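Local coordinates for SusD superfamily protein (Bacteroides fragilis, PDB 3L22) that probably binds sugars at the outer membrane as a member of the SusD family, and binds zinc ions, at residues I21-I32 / Y116-L126; A31-L40 / D83-K94. All blocks are in the same frame, centred on the assembly; numbering follows the deposited sequence.

Contact 1: residues I21-I32 / Y116-L126. With ZN (zinc ion), chain B.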
loop_
_atom_site.group_PDB
_atom_site.type_symbol
_atom_site.label_atom_id
_atom_site.label_comp_id
_atom_site.label_asym_id
_atom_site.label_seq_id
_atom_site.Cartn_x
_atom_site.Cartn_y
_atom_site.Cartn_z
ATOM N N ILE A 21 -7.343 13.058 -23.442
ATOM C CA ILE A 21 -6.228 12.261 -22.902
ATOM C C ILE A 21 -6.263 12.281 -21.370
ATOM O O ILE A 21 -6.239 11.247 -20.693
ATOM C CB ILE A 21 -4.850 12.768 -23.392
ATOM C CG1 ILE A 21 -4.737 12.640 -24.931
ATOM C CG2 ILE A 21 -3.729 11.959 -22.687
ATOM C CD1 ILE A 21 -3.535 13.441 -25.554
ATOM N N GLU A 22 -6.376 13.469 -20.822
ATOM C CA GLU A 22 -6.362 13.613 -19.393
ATOM C C GLU A 22 -7.583 12.990 -18.707
ATOM O O GLU A 22 -7.433 12.479 -17.633
ATOM C CB GLU A 22 -6.215 15.079 -19.018
ATOM C CG GLU A 22 -4.826 15.545 -19.340
ATOM C CD GLU A 22 -4.611 17.034 -19.152
ATOM O OE1 GLU A 22 -5.473 17.660 -18.538
ATOM O OE2 GLU A 22 -3.565 17.559 -19.608
ATOM N N ALA A 23 -8.764 13.020 -19.334
ATOM C CA ALA A 23 -9.921 12.358 -18.772
ATOM C C ALA A 23 -9.647 10.862 -18.632
ATOM O O ALA A 23 -10.013 10.246 -17.632
ATOM C CB ALA A 23 -11.209 12.589 -19.662
ATOM N N THR A 24 -9.027 10.273 -19.650
ATOM C CA THR A 24 -8.707 8.848 -19.612
ATOM C C THR A 24 -7.626 8.591 -18.601
ATOM O O THR A 24 -7.713 7.618 -17.863
ATOM C CB THR A 24 -8.317 8.315 -20.987
ATOM O OG1 THR A 24 -9.325 8.709 -21.915
ATOM C CG2 THR A 24 -8.199 6.804 -20.998
ATOM N N LEU A 25 -6.651 9.487 -18.501
ATOM C CA LEU A 25 -5.586 9.344 -17.491
ATOM C C LEU A 25 -6.165 9.363 -16.077
ATOM O O LEU A 25 -5.852 8.489 -15.240
ATOM C CB LEU A 25 -4.535 10.460 -17.621
ATOM C CG LEU A 25 -3.401 10.534 -16.595
ATOM C CD1 LEU A 25 -2.680 9.260 -16.533
ATOM C CD2 LEU A 25 -2.444 11.661 -16.928
ATOM N N ASN A 26 -7.039 10.329 -15.808
ATOM C CA ASN A 26 -7.747 10.322 -14.513
ATOM C C ASN A 26 -8.553 9.066 -14.273
ATOM O O ASN A 26 -8.668 8.640 -13.143
ATOM C CB ASN A 26 -8.571 11.590 -14.298
ATOM C CG ASN A 26 -7.659 12.801 -14.024
ATOM O OD1 ASN A 26 -6.708 12.733 -13.195
ATOM N ND2 ASN A 26 -7.916 13.901 -14.730
ATOM N N GLY A 27 -9.065 8.457 -15.328
ATOM C CA GLY A 27 -9.738 7.153 -15.193
ATOM C C GLY A 27 -8.790 6.046 -14.719
ATOM O O GLY A 27 -9.238 5.096 -14.088
ATOM N N LEU A 28 -7.494 6.154 -15.021
ATOM C CA LEU A 28 -6.515 5.168 -14.515
ATOM C C LEU A 28 -6.402 5.247 -13.006
ATOM O O LEU A 28 -6.438 4.221 -12.305
ATOM C CB LEU A 28 -5.131 5.350 -15.186
ATOM C CG LEU A 28 -5.122 5.374 -16.729
ATOM C CD1 LEU A 28 -3.673 5.499 -17.285
ATOM C CD2 LEU A 28 -5.816 4.119 -17.295
ATOM N N TYR A 29 -6.338 6.469 -12.491
ATOM C CA TYR A 29 -6.287 6.675 -11.052
ATOM C C TYR A 29 -7.603 6.228 -10.396
ATOM O O TYR A 29 -7.576 5.667 -9.300
ATOM C CB TYR A 29 -6.005 8.150 -10.704
ATOM C CG TYR A 29 -4.614 8.591 -11.022
ATOM C CD1 TYR A 29 -3.552 8.222 -10.233
ATOM C CD2 TYR A 29 -4.348 9.370 -12.158
ATOM C CE1 TYR A 29 -2.245 8.622 -10.547
ATOM C CE2 TYR A 29 -3.063 9.774 -12.466
ATOM C CZ TYR A 29 -2.010 9.387 -11.658
ATOM O OH TYR A 29 -0.725 9.812 -11.966
ATOM N N ALA A 30 -8.735 6.448 -11.061
ATOM C CA ALA A 30 -10.031 5.988 -10.525
ATOM C C ALA A 30 -10.039 4.470 -10.518
ATOM O O ALA A 30 -10.525 3.878 -9.561
ATOM C CB ALA A 30 -11.295 6.575 -11.303
ATOM N N ALA A 31 -9.475 3.852 -11.552
ATOM C CA ALA A 31 -9.553 2.390 -11.693
ATOM C C ALA A 31 -8.810 1.650 -10.593
ATOM O O ALA A 31 -9.176 0.530 -10.257
ATOM C CB ALA A 31 -9.047 1.943 -13.065
ATOM N N ILE A 32 -7.748 2.237 -10.035
ATOM C CA ILE A 32 -7.058 1.576 -8.930
ATOM C C ILE A 32 -7.683 1.869 -7.561
ATOM O O ILE A 32 -7.287 1.236 -6.575
ATOM C CB ILE A 32 -5.539 1.865 -8.810
ATOM C CG1 ILE A 32 -5.239 3.334 -8.692
ATOM C CG2 ILE A 32 -4.765 1.151 -9.889
ATOM C CD1 ILE A 32 -3.842 3.559 -8.191
ATOM N N TYR A 116 2.420 12.027 -19.235
ATOM C CA TYR A 116 1.246 11.141 -19.316
ATOM C C TYR A 116 1.653 9.657 -19.345
ATOM O O TYR A 116 1.064 8.819 -18.644
ATOM C CB TYR A 116 0.402 11.447 -20.557
ATOM C CG TYR A 116 -0.240 12.818 -20.657
ATOM C CD1 TYR A 116 -0.643 13.547 -19.538
ATOM C CD2 TYR A 116 -0.469 13.380 -21.908
ATOM C CE1 TYR A 116 -1.258 14.810 -19.702
ATOM C CE2 TYR A 116 -1.051 14.625 -22.067
ATOM C CZ TYR A 116 -1.453 15.323 -20.971
ATOM O OH TYR A 116 -2.046 16.537 -21.204
ATOM N N VAL A 117 2.697 9.347 -20.126
ATOM C CA VAL A 117 3.218 7.984 -20.185
ATOM C C VAL A 117 3.718 7.551 -18.825
ATOM O O VAL A 117 3.420 6.479 -18.354
ATOM C CB VAL A 117 4.397 7.852 -21.196
ATOM C CG1 VAL A 117 5.136 6.480 -21.064
ATOM C CG2 VAL A 117 3.901 8.050 -22.651
ATOM N N GLN A 118 4.512 8.382 -18.197
ATOM C CA GLN A 118 5.185 7.979 -16.962
ATOM C C GLN A 118 4.162 7.856 -15.806
ATOM O O GLN A 118 4.267 6.979 -14.947
ATOM C CB GLN A 118 6.320 8.972 -16.672
ATOM C CG GLN A 118 7.472 8.834 -17.682
ATOM C CD GLN A 118 8.547 9.896 -17.525
ATOM O OE1 GLN A 118 8.589 10.589 -16.511
ATOM N NE2 GLN A 118 9.394 10.067 -18.560
ATOM N N GLU A 119 3.131 8.690 -15.831
ATOM C CA GLU A 119 2.041 8.562 -14.854
ATOM C C GLU A 119 1.270 7.269 -15.032
ATOM O O GLU A 119 0.982 6.574 -14.050
ATOM C CB GLU A 119 1.050 9.738 -14.909
ATOM C CG GLU A 119 1.625 10.971 -14.227
ATOM C CD GLU A 119 0.575 12.079 -14.023
ATOM O OE1 GLU A 119 -0.665 11.800 -13.926
ATOM O OE2 GLU A 119 1.026 13.238 -13.971
ATOM N N ALA A 120 0.958 6.942 -16.278
ATOM C CA ALA A 120 0.202 5.728 -16.564
ATOM C C ALA A 120 1.024 4.481 -16.159
ATOM O O ALA A 120 0.493 3.542 -15.579
ATOM C CB ALA A 120 -0.186 5.688 -18.034
ATOM N N LYS A 121 2.319 4.485 -16.465
ATOM C CA LYS A 121 3.202 3.402 -16.047
ATOM C C LYS A 121 3.278 3.227 -14.525
ATOM O O LYS A 121 3.312 2.104 -14.025
ATOM C CB LYS A 121 4.593 3.562 -16.672
ATOM C CG LYS A 121 4.614 3.265 -18.188
ATOM C CD LYS A 121 6.065 3.268 -18.689
ATOM C CE LYS A 121 6.106 3.050 -20.181
ATOM N NZ LYS A 121 7.515 3.047 -20.662
ATOM N N PHE A 122 3.265 4.335 -13.788
ATOM C CA PHE A 122 3.224 4.294 -12.330
ATOM C C PHE A 122 1.969 3.535 -11.834
ATOM O O PHE A 122 2.082 2.690 -10.967
ATOM C CB PHE A 122 3.246 5.699 -11.730
ATOM C CG PHE A 122 3.009 5.715 -10.264
ATOM C CD1 PHE A 122 4.079 5.516 -9.375
ATOM C CD2 PHE A 122 1.720 5.844 -9.746
ATOM C CE1 PHE A 122 3.876 5.500 -8.018
ATOM C CE2 PHE A 122 1.512 5.810 -8.376
ATOM C CZ PHE A 122 2.620 5.626 -7.511
ATOM N N VAL A 123 0.800 3.846 -12.397
ATOM C CA VAL A 123 -0.441 3.175 -12.033
ATOM C C VAL A 123 -0.353 1.655 -12.316
ATOM O O VAL A 123 -0.693 0.860 -11.450
ATOM C CB VAL A 123 -1.645 3.823 -12.706
ATOM C CG1 VAL A 123 -2.924 3.052 -12.439
ATOM C CG2 VAL A 123 -1.791 5.279 -12.218
ATOM N N ARG A 124 0.200 1.265 -13.470
ATOM C CA ARG A 124 0.388 -0.164 -13.760
ATOM C C ARG A 124 1.363 -0.796 -12.775
ATOM O O ARG A 124 1.112 -1.891 -12.274
ATOM C CB ARG A 124 0.874 -0.349 -15.174
ATOM C CG ARG A 124 1.034 -1.802 -15.593
ATOM C CD ARG A 124 1.191 -1.885 -17.112
ATOM N NE ARG A 124 2.446 -1.317 -17.561
ATOM C CZ ARG A 124 2.750 -1.109 -18.849
ATOM N NH1 ARG A 124 1.908 -1.445 -19.845
ATOM N NH2 ARG A 124 3.947 -0.640 -19.152
ATOM N N ALA A 125 2.425 -0.067 -12.443
ATOM C CA ALA A 125 3.442 -0.544 -11.518
ATOM C C ALA A 125 2.854 -0.785 -10.114
ATOM O O ALA A 125 3.098 -1.836 -9.481
ATOM C CB ALA A 125 4.633 0.468 -11.462
ATOM N N LEU A 126 2.036 0.161 -9.661
ATOM C CA LEU A 126 1.382 0.033 -8.379
ATOM C C LEU A 126 0.417 -1.176 -8.321
ATOM O O LEU A 126 0.358 -1.927 -7.302
ATOM C CB LEU A 126 0.660 1.359 -8.042
ATOM C CG LEU A 126 0.222 1.573 -6.602
ATOM C CD1 LEU A 126 1.395 1.422 -5.575
ATOM C CD2 LEU A 126 -0.503 2.929 -6.412
HETATM ZN ZN ZN B . -0.497 14.620 -13.752
HETATM O O HOH W 1 0.544 15.937 -12.763
HETATM O O HOH W 2 -0.962 15.451 -15.794
#
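Tyr29 and Glu119 meet where helix 18-33 runs nearly parallel to helix 113-131, the segment axes 9.9 Å apart at closest approach and inclined by 16°. The phenol donates from Tyr29 OH to Glu119 OE1 over 2.8 Å, arriving from above the carboxylate plane, while the acid oxygen lies at the edge of the ring; Ala198 N also bonds the hydroxyl. Glu119 is suited to this place by its length: with CG beside the backbone N (chi1 -77°) and the chain extended beyond it, OE2 reaches zinc at 2.1 Å, where His197, its ring nearly parallel to that of Tyr29, and two waters are the other ligands. Branched Val123 uses both arms: CG2 sits over one face of the Tyr29 ring in a CH-pi contact, and CG1, anti to the backbone N (chi1 175°), packs 3.7 Å from Ile32 CG2. Ala120 leaves room for the end of Leu28, whose CD1 lies 3.6 Å from Ala120 CB. Near the other end Ile21 CG2 lies over the Tyr116 ring. One carboxylate oxygen is thus held by a tyrosine and the other by the metal, which restricts rotation of Glu119 and probably stabilises its negative charge.

Contact 2: residues A31-L40 / D83-K94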
loop_
_atom_site.group_PDB
_atom_site.type_symbol
_atom_site.label_atom_id
_atom_site.label_comp_id
_atom_site.label_asym_id
_atom_site.label_seq_id
_atom_site.Cartn_x
_atom_site.Cartn_y
_atom_site.Cartn_z
ATOM N N ALA A 31 -9.475 3.852 -11.552
ATOM C CA ALA A 31 -9.553 2.390 -11.693
ATOM C C ALA A 31 -8.810 1.650 -10.593
ATOM O O ALA A 31 -9.176 0.530 -10.257
ATOM C CB ALA A 31 -9.047 1.943 -13.065
ATOM N N ILE A 32 -7.748 2.237 -10.035
ATOM C CA ILE A 32 -7.058 1.576 -8.930
ATOM C C ILE A 32 -7.683 1.869 -7.561
ATOM O O ILE A 32 -7.287 1.236 -6.575
ATOM C CB ILE A 32 -5.539 1.865 -8.810
ATOM C CG1 ILE A 32 -5.239 3.334 -8.692
ATOM C CG2 ILE A 32 -4.765 1.151 -9.889
ATOM C CD1 ILE A 32 -3.842 3.559 -8.191
ATOM N N LYS A 33 -8.646 2.801 -7.524
ATOM C CA LYS A 33 -9.320 3.217 -6.287
ATOM C C LYS A 33 -10.613 2.405 -6.063
ATOM O O LYS A 33 -10.652 1.512 -5.187
ATOM C CB LYS A 33 -9.559 4.724 -6.359
ATOM C CG LYS A 33 -10.205 5.390 -5.147
ATOM C CD LYS A 33 -10.525 6.891 -5.416
ATOM C CE LYS A 33 -11.687 7.202 -6.375
ATOM N NZ LYS A 33 -13.065 6.937 -5.781
ATOM N N ASN A 34 -11.668 2.684 -6.852
ATOM C CA ASN A 34 -12.928 1.910 -6.782
ATOM C C ASN A 34 -13.806 2.211 -7.958
ATOM O O ASN A 34 -13.611 3.211 -8.635
ATOM C CB ASN A 34 -13.740 2.144 -5.482
ATOM C CG ASN A 34 -14.158 3.573 -5.297
ATOM O OD1 ASN A 34 -13.409 4.360 -4.716
ATOM N ND2 ASN A 34 -15.377 3.910 -5.736
ATOM N N THR A 35 -14.778 1.344 -8.203
ATOM C CA THR A 35 -15.844 1.690 -9.130
ATOM C C THR A 35 -17.095 2.027 -8.323
ATOM O O THR A 35 -17.070 2.126 -7.074
ATOM C CB THR A 35 -16.118 0.561 -10.068
ATOM O OG1 THR A 35 -16.721 -0.516 -9.314
ATOM C CG2 THR A 35 -14.789 0.174 -10.780
ATOM N N GLY A 36 -18.193 2.226 -9.041
ATOM C CA GLY A 36 -19.492 2.414 -8.422
ATOM C C GLY A 36 -19.978 1.254 -7.579
ATOM O O GLY A 36 -20.808 1.471 -6.672
ATOM N N THR A 37 -19.520 0.038 -7.870
ATOM C CA THR A 37 -19.991 -1.150 -7.143
ATOM C C THR A 37 -18.924 -1.972 -6.446
ATOM O O THR A 37 -19.249 -2.716 -5.562
ATOM C CB THR A 37 -20.775 -2.070 -8.073
ATOM O OG1 THR A 37 -20.013 -2.262 -9.273
ATOM C CG2 THR A 37 -22.192 -1.421 -8.454
ATOM N N LYS A 38 -17.654 -1.826 -6.804
ATOM C CA LYS A 38 -16.570 -2.642 -6.236
ATOM C C LYS A 38 -15.432 -1.703 -5.873
ATOM O O LYS A 38 -15.431 -0.542 -6.309
ATOM C CB LYS A 38 -16.110 -3.672 -7.260
ATOM C CG LYS A 38 -17.216 -4.724 -7.657
ATOM C CD LYS A 38 -17.453 -5.687 -6.511
ATOM C CE LYS A 38 -18.486 -6.766 -6.838
ATOM N NZ LYS A 38 -18.324 -7.811 -5.786
ATOM N N SER A 39 -14.507 -2.177 -5.053
ATOM C CA SER A 39 -13.403 -1.367 -4.630
ATOM C C SER A 39 -12.088 -2.093 -4.788
ATOM O O SER A 39 -12.033 -3.341 -4.785
ATOM C CB SER A 39 -13.642 -0.863 -3.203
ATOM O OG SER A 39 -13.691 -1.896 -2.234
ATOM N N LEU A 40 -11.018 -1.323 -4.953
ATOM C CA LEU A 40 -9.680 -1.859 -4.935
ATOM C C LEU A 40 -8.887 -1.122 -3.833
ATOM O O LEU A 40 -9.245 -1.247 -2.648
ATOM C CB LEU A 40 -9.066 -1.853 -6.349
ATOM C CG LEU A 40 -7.781 -2.650 -6.620
ATOM C CD1 LEU A 40 -8.031 -4.165 -6.572
ATOM C CD2 LEU A 40 -7.203 -2.272 -7.994
ATOM N N ASP A 83 -12.342 -10.020 -6.540
ATOM C CA ASP A 83 -12.399 -8.588 -6.780
ATOM C C ASP A 83 -11.022 -7.956 -6.925
ATOM O O ASP A 83 -10.831 -7.156 -7.819
ATOM C CB ASP A 83 -13.146 -7.851 -5.682
ATOM C CG ASP A 83 -14.653 -8.224 -5.607
ATOM O OD1 ASP A 83 -15.206 -8.885 -6.521
ATOM O OD2 ASP A 83 -15.254 -7.855 -4.567
ATOM N N THR A 84 -10.076 -8.304 -6.054
ATOM C CA THR A 84 -8.746 -7.745 -6.165
ATOM C C THR A 84 -8.155 -8.082 -7.528
ATOM O O THR A 84 -7.610 -7.215 -8.213
ATOM C CB THR A 84 -7.821 -8.269 -5.059
ATOM O OG1 THR A 84 -8.345 -7.858 -3.784
ATOM C CG2 THR A 84 -6.383 -7.740 -5.277
ATOM N N TRP A 85 -8.276 -9.355 -7.905
ATOM C CA TRP A 85 -7.798 -9.847 -9.194
ATOM C C TRP A 85 -8.457 -9.120 -10.380
ATOM O O TRP A 85 -7.773 -8.528 -11.218
ATOM C CB TRP A 85 -8.045 -11.358 -9.302
ATOM C CG TRP A 85 -7.344 -11.989 -10.444
ATOM C CD1 TRP A 85 -7.820 -12.133 -11.710
ATOM C CD2 TRP A 85 -6.026 -12.567 -10.440
ATOM N NE1 TRP A 85 -6.881 -12.740 -12.497
ATOM C CE2 TRP A 85 -5.774 -13.029 -11.745
ATOM C CE3 TRP A 85 -5.030 -12.713 -9.468
ATOM C CZ2 TRP A 85 -4.573 -13.647 -12.109
ATOM C CZ3 TRP A 85 -3.847 -13.331 -9.820
ATOM C CH2 TRP A 85 -3.636 -13.809 -11.139
ATOM N N THR A 86 -9.779 -9.208 -10.450
ATOM C CA THR A 86 -10.524 -8.627 -11.534
ATOM C C THR A 86 -10.243 -7.135 -11.668
ATOM O O THR A 86 -9.928 -6.691 -12.762
ATOM C CB THR A 86 -12.024 -8.872 -11.350
ATOM O OG1 THR A 86 -12.244 -10.288 -11.324
ATOM C CG2 THR A 86 -12.867 -8.258 -12.515
ATOM N N TYR A 87 -10.273 -6.372 -10.565
ATOM C CA TYR A 87 -10.135 -4.908 -10.706
ATOM C C TYR A 87 -8.694 -4.432 -10.890
ATOM O O TYR A 87 -8.494 -3.421 -11.562
ATOM C CB TYR A 87 -10.942 -4.145 -9.623
ATOM C CG TYR A 87 -12.406 -4.332 -9.925
ATOM C CD1 TYR A 87 -13.121 -5.404 -9.399
ATOM C CD2 TYR A 87 -13.052 -3.494 -10.816
ATOM C CE1 TYR A 87 -14.443 -5.616 -9.746
ATOM C CE2 TYR A 87 -14.358 -3.705 -11.184
ATOM C CZ TYR A 87 -15.040 -4.750 -10.638
ATOM O OH TYR A 87 -16.327 -4.944 -10.974
ATOM N N ALA A 88 -7.713 -5.145 -10.326
ATOM C CA ALA A 88 -6.317 -4.878 -10.628
ATOM C C ALA A 88 -6.050 -5.076 -12.124
ATOM O O ALA A 88 -5.443 -4.224 -12.734
ATOM C CB ALA A 88 -5.341 -5.744 -9.778
ATOM N N TYR A 89 -6.493 -6.197 -12.691
ATOM C CA TYR A 89 -6.247 -6.476 -14.105
ATOM C C TYR A 89 -7.042 -5.557 -15.013
ATOM O O TYR A 89 -6.533 -5.208 -16.088
ATOM C CB TYR A 89 -6.447 -7.990 -14.467
ATOM C CG TYR A 89 -5.189 -8.787 -14.160
ATOM C CD1 TYR A 89 -4.048 -8.662 -14.965
ATOM C CD2 TYR A 89 -5.099 -9.583 -13.029
ATOM C CE1 TYR A 89 -2.870 -9.317 -14.647
ATOM C CE2 TYR A 89 -3.944 -10.278 -12.727
ATOM C CZ TYR A 89 -2.826 -10.142 -13.530
ATOM O OH TYR A 89 -1.677 -10.833 -13.213
ATOM N N LEU A 90 -8.257 -5.154 -14.604
ATOM C CA LEU A 90 -8.969 -4.115 -15.333
ATOM C C LEU A 90 -8.175 -2.812 -15.367
ATOM O O LEU A 90 -8.029 -2.190 -16.415
ATOM C CB LEU A 90 -10.348 -3.803 -14.749
ATOM C CG LEU A 90 -11.506 -4.679 -15.187
ATOM C CD1 LEU A 90 -12.750 -4.397 -14.264
ATOM C CD2 LEU A 90 -11.826 -4.465 -16.731
ATOM N N ALA A 91 -7.688 -2.380 -14.221
ATOM C CA ALA A 91 -6.820 -1.196 -14.160
ATOM C C ALA A 91 -5.577 -1.365 -15.076
ATOM O O ALA A 91 -5.224 -0.468 -15.831
ATOM C CB ALA A 91 -6.400 -0.926 -12.703
ATOM N N ILE A 92 -4.940 -2.542 -15.026
ATOM C CA ILE A 92 -3.752 -2.803 -15.851
ATOM C C ILE A 92 -4.085 -2.705 -17.328
ATOM O O ILE A 92 -3.339 -2.074 -18.090
ATOM C CB ILE A 92 -3.132 -4.155 -15.464
ATOM C CG1 ILE A 92 -2.447 -4.015 -14.085
ATOM C CG2 ILE A 92 -2.134 -4.703 -16.529
ATOM C CD1 ILE A 92 -2.295 -5.337 -13.308
ATOM N N ASN A 93 -5.204 -3.299 -17.749
ATOM C CA ASN A 93 -5.578 -3.276 -19.160
ATOM C C ASN A 93 -5.934 -1.859 -19.622
ATOM O O ASN A 93 -5.622 -1.491 -20.743
ATOM C CB ASN A 93 -6.723 -4.249 -19.493
ATOM C CG ASN A 93 -6.929 -4.401 -21.012
ATOM O OD1 ASN A 93 -5.999 -4.776 -21.752
ATOM N ND2 ASN A 93 -8.138 -4.077 -21.489
ATOM N N LYS A 94 -6.568 -1.075 -18.745
ATOM C CA LYS A 94 -6.796 0.346 -19.017
ATOM C C LYS A 94 -5.506 1.108 -19.248
ATOM O O LYS A 94 -5.447 1.929 -20.166
ATOM C CB LYS A 94 -7.609 1.014 -17.905
ATOM C CG LYS A 94 -9.088 0.633 -17.963
ATOM C CD LYS A 94 -9.887 1.165 -16.743
ATOM C CE LYS A 94 -11.369 0.860 -16.887
ATOM N NZ LYS A 94 -11.904 1.865 -17.864
HETATM O O HOH W 3 -10.226 -1.338 -11.849
HETATM O O HOH W 4 -17.574 -2.415 -11.035
HETATM O O HOH W 5 -15.149 -4.607 -3.563
#
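Lys38 lies across the ring of Tyr87 at about a right angle, its CB over one face in a CH-pi contact 3.9 Å from the ring centroid, with Thr86 CG2 over the opposite face. A long aliphatic chain with a charged end suits this position: CB and CG lie against the ring rim near CE1 and OH, and the bend at chi2 (-72°) carries the amine past it to Asp83. Lys38 NZ forms a salt bridge with Asp83, 3.3 Å from OD2; its hydrogen bonds to OD1 and OD2 are both weak. Thr35 CG2 approaches obliquely, 3.9 Å from Tyr87 CE2. Thr35 OG1, Thr37 OG1 and Tyr87 OH share one water. Deeper in, the forked end of Leu40 lies against the helix backbone, CD1 3.5 Å from Thr84 O and CD2 3.7 Å from Ala88 N. Ala31 CB rests on Ala91 CB at 3.9 Å, methyls that let the backbones close, and a water donates to both Ala31 O and Tyr87 O. Thr35 OG1 also accepts from the backbone N of Thr37, an ST turn, and of Lys38, an ST motif, shaping the turn at 35-38 beside helix 79-103 in the helical part of this SusD-family fold.

Both contacts use helix 18-33 and share Ala31 and Ile32; Ile32 is common to both interfaces, touching helix 113-131 and helix 79-103. Contact 1 is almost wholly buried and joins two nearly parallel helices; contact 2 is partly buried and sets the end of helix 18-33 and the loop after it against helix 79-103. Their centres are about 12 Å apart, and they touch where Leu28 CD2 meets Lys94 C at 3.6 Å. The chemistry follows position: the interior contact relies on apolar packing with a tyrosine-carboxylate hydrogen bond and a zinc ligand, whereas the more exposed one adds water bridges and a weakly bonded lysine-aspartate pair to its alanine and leucine packing.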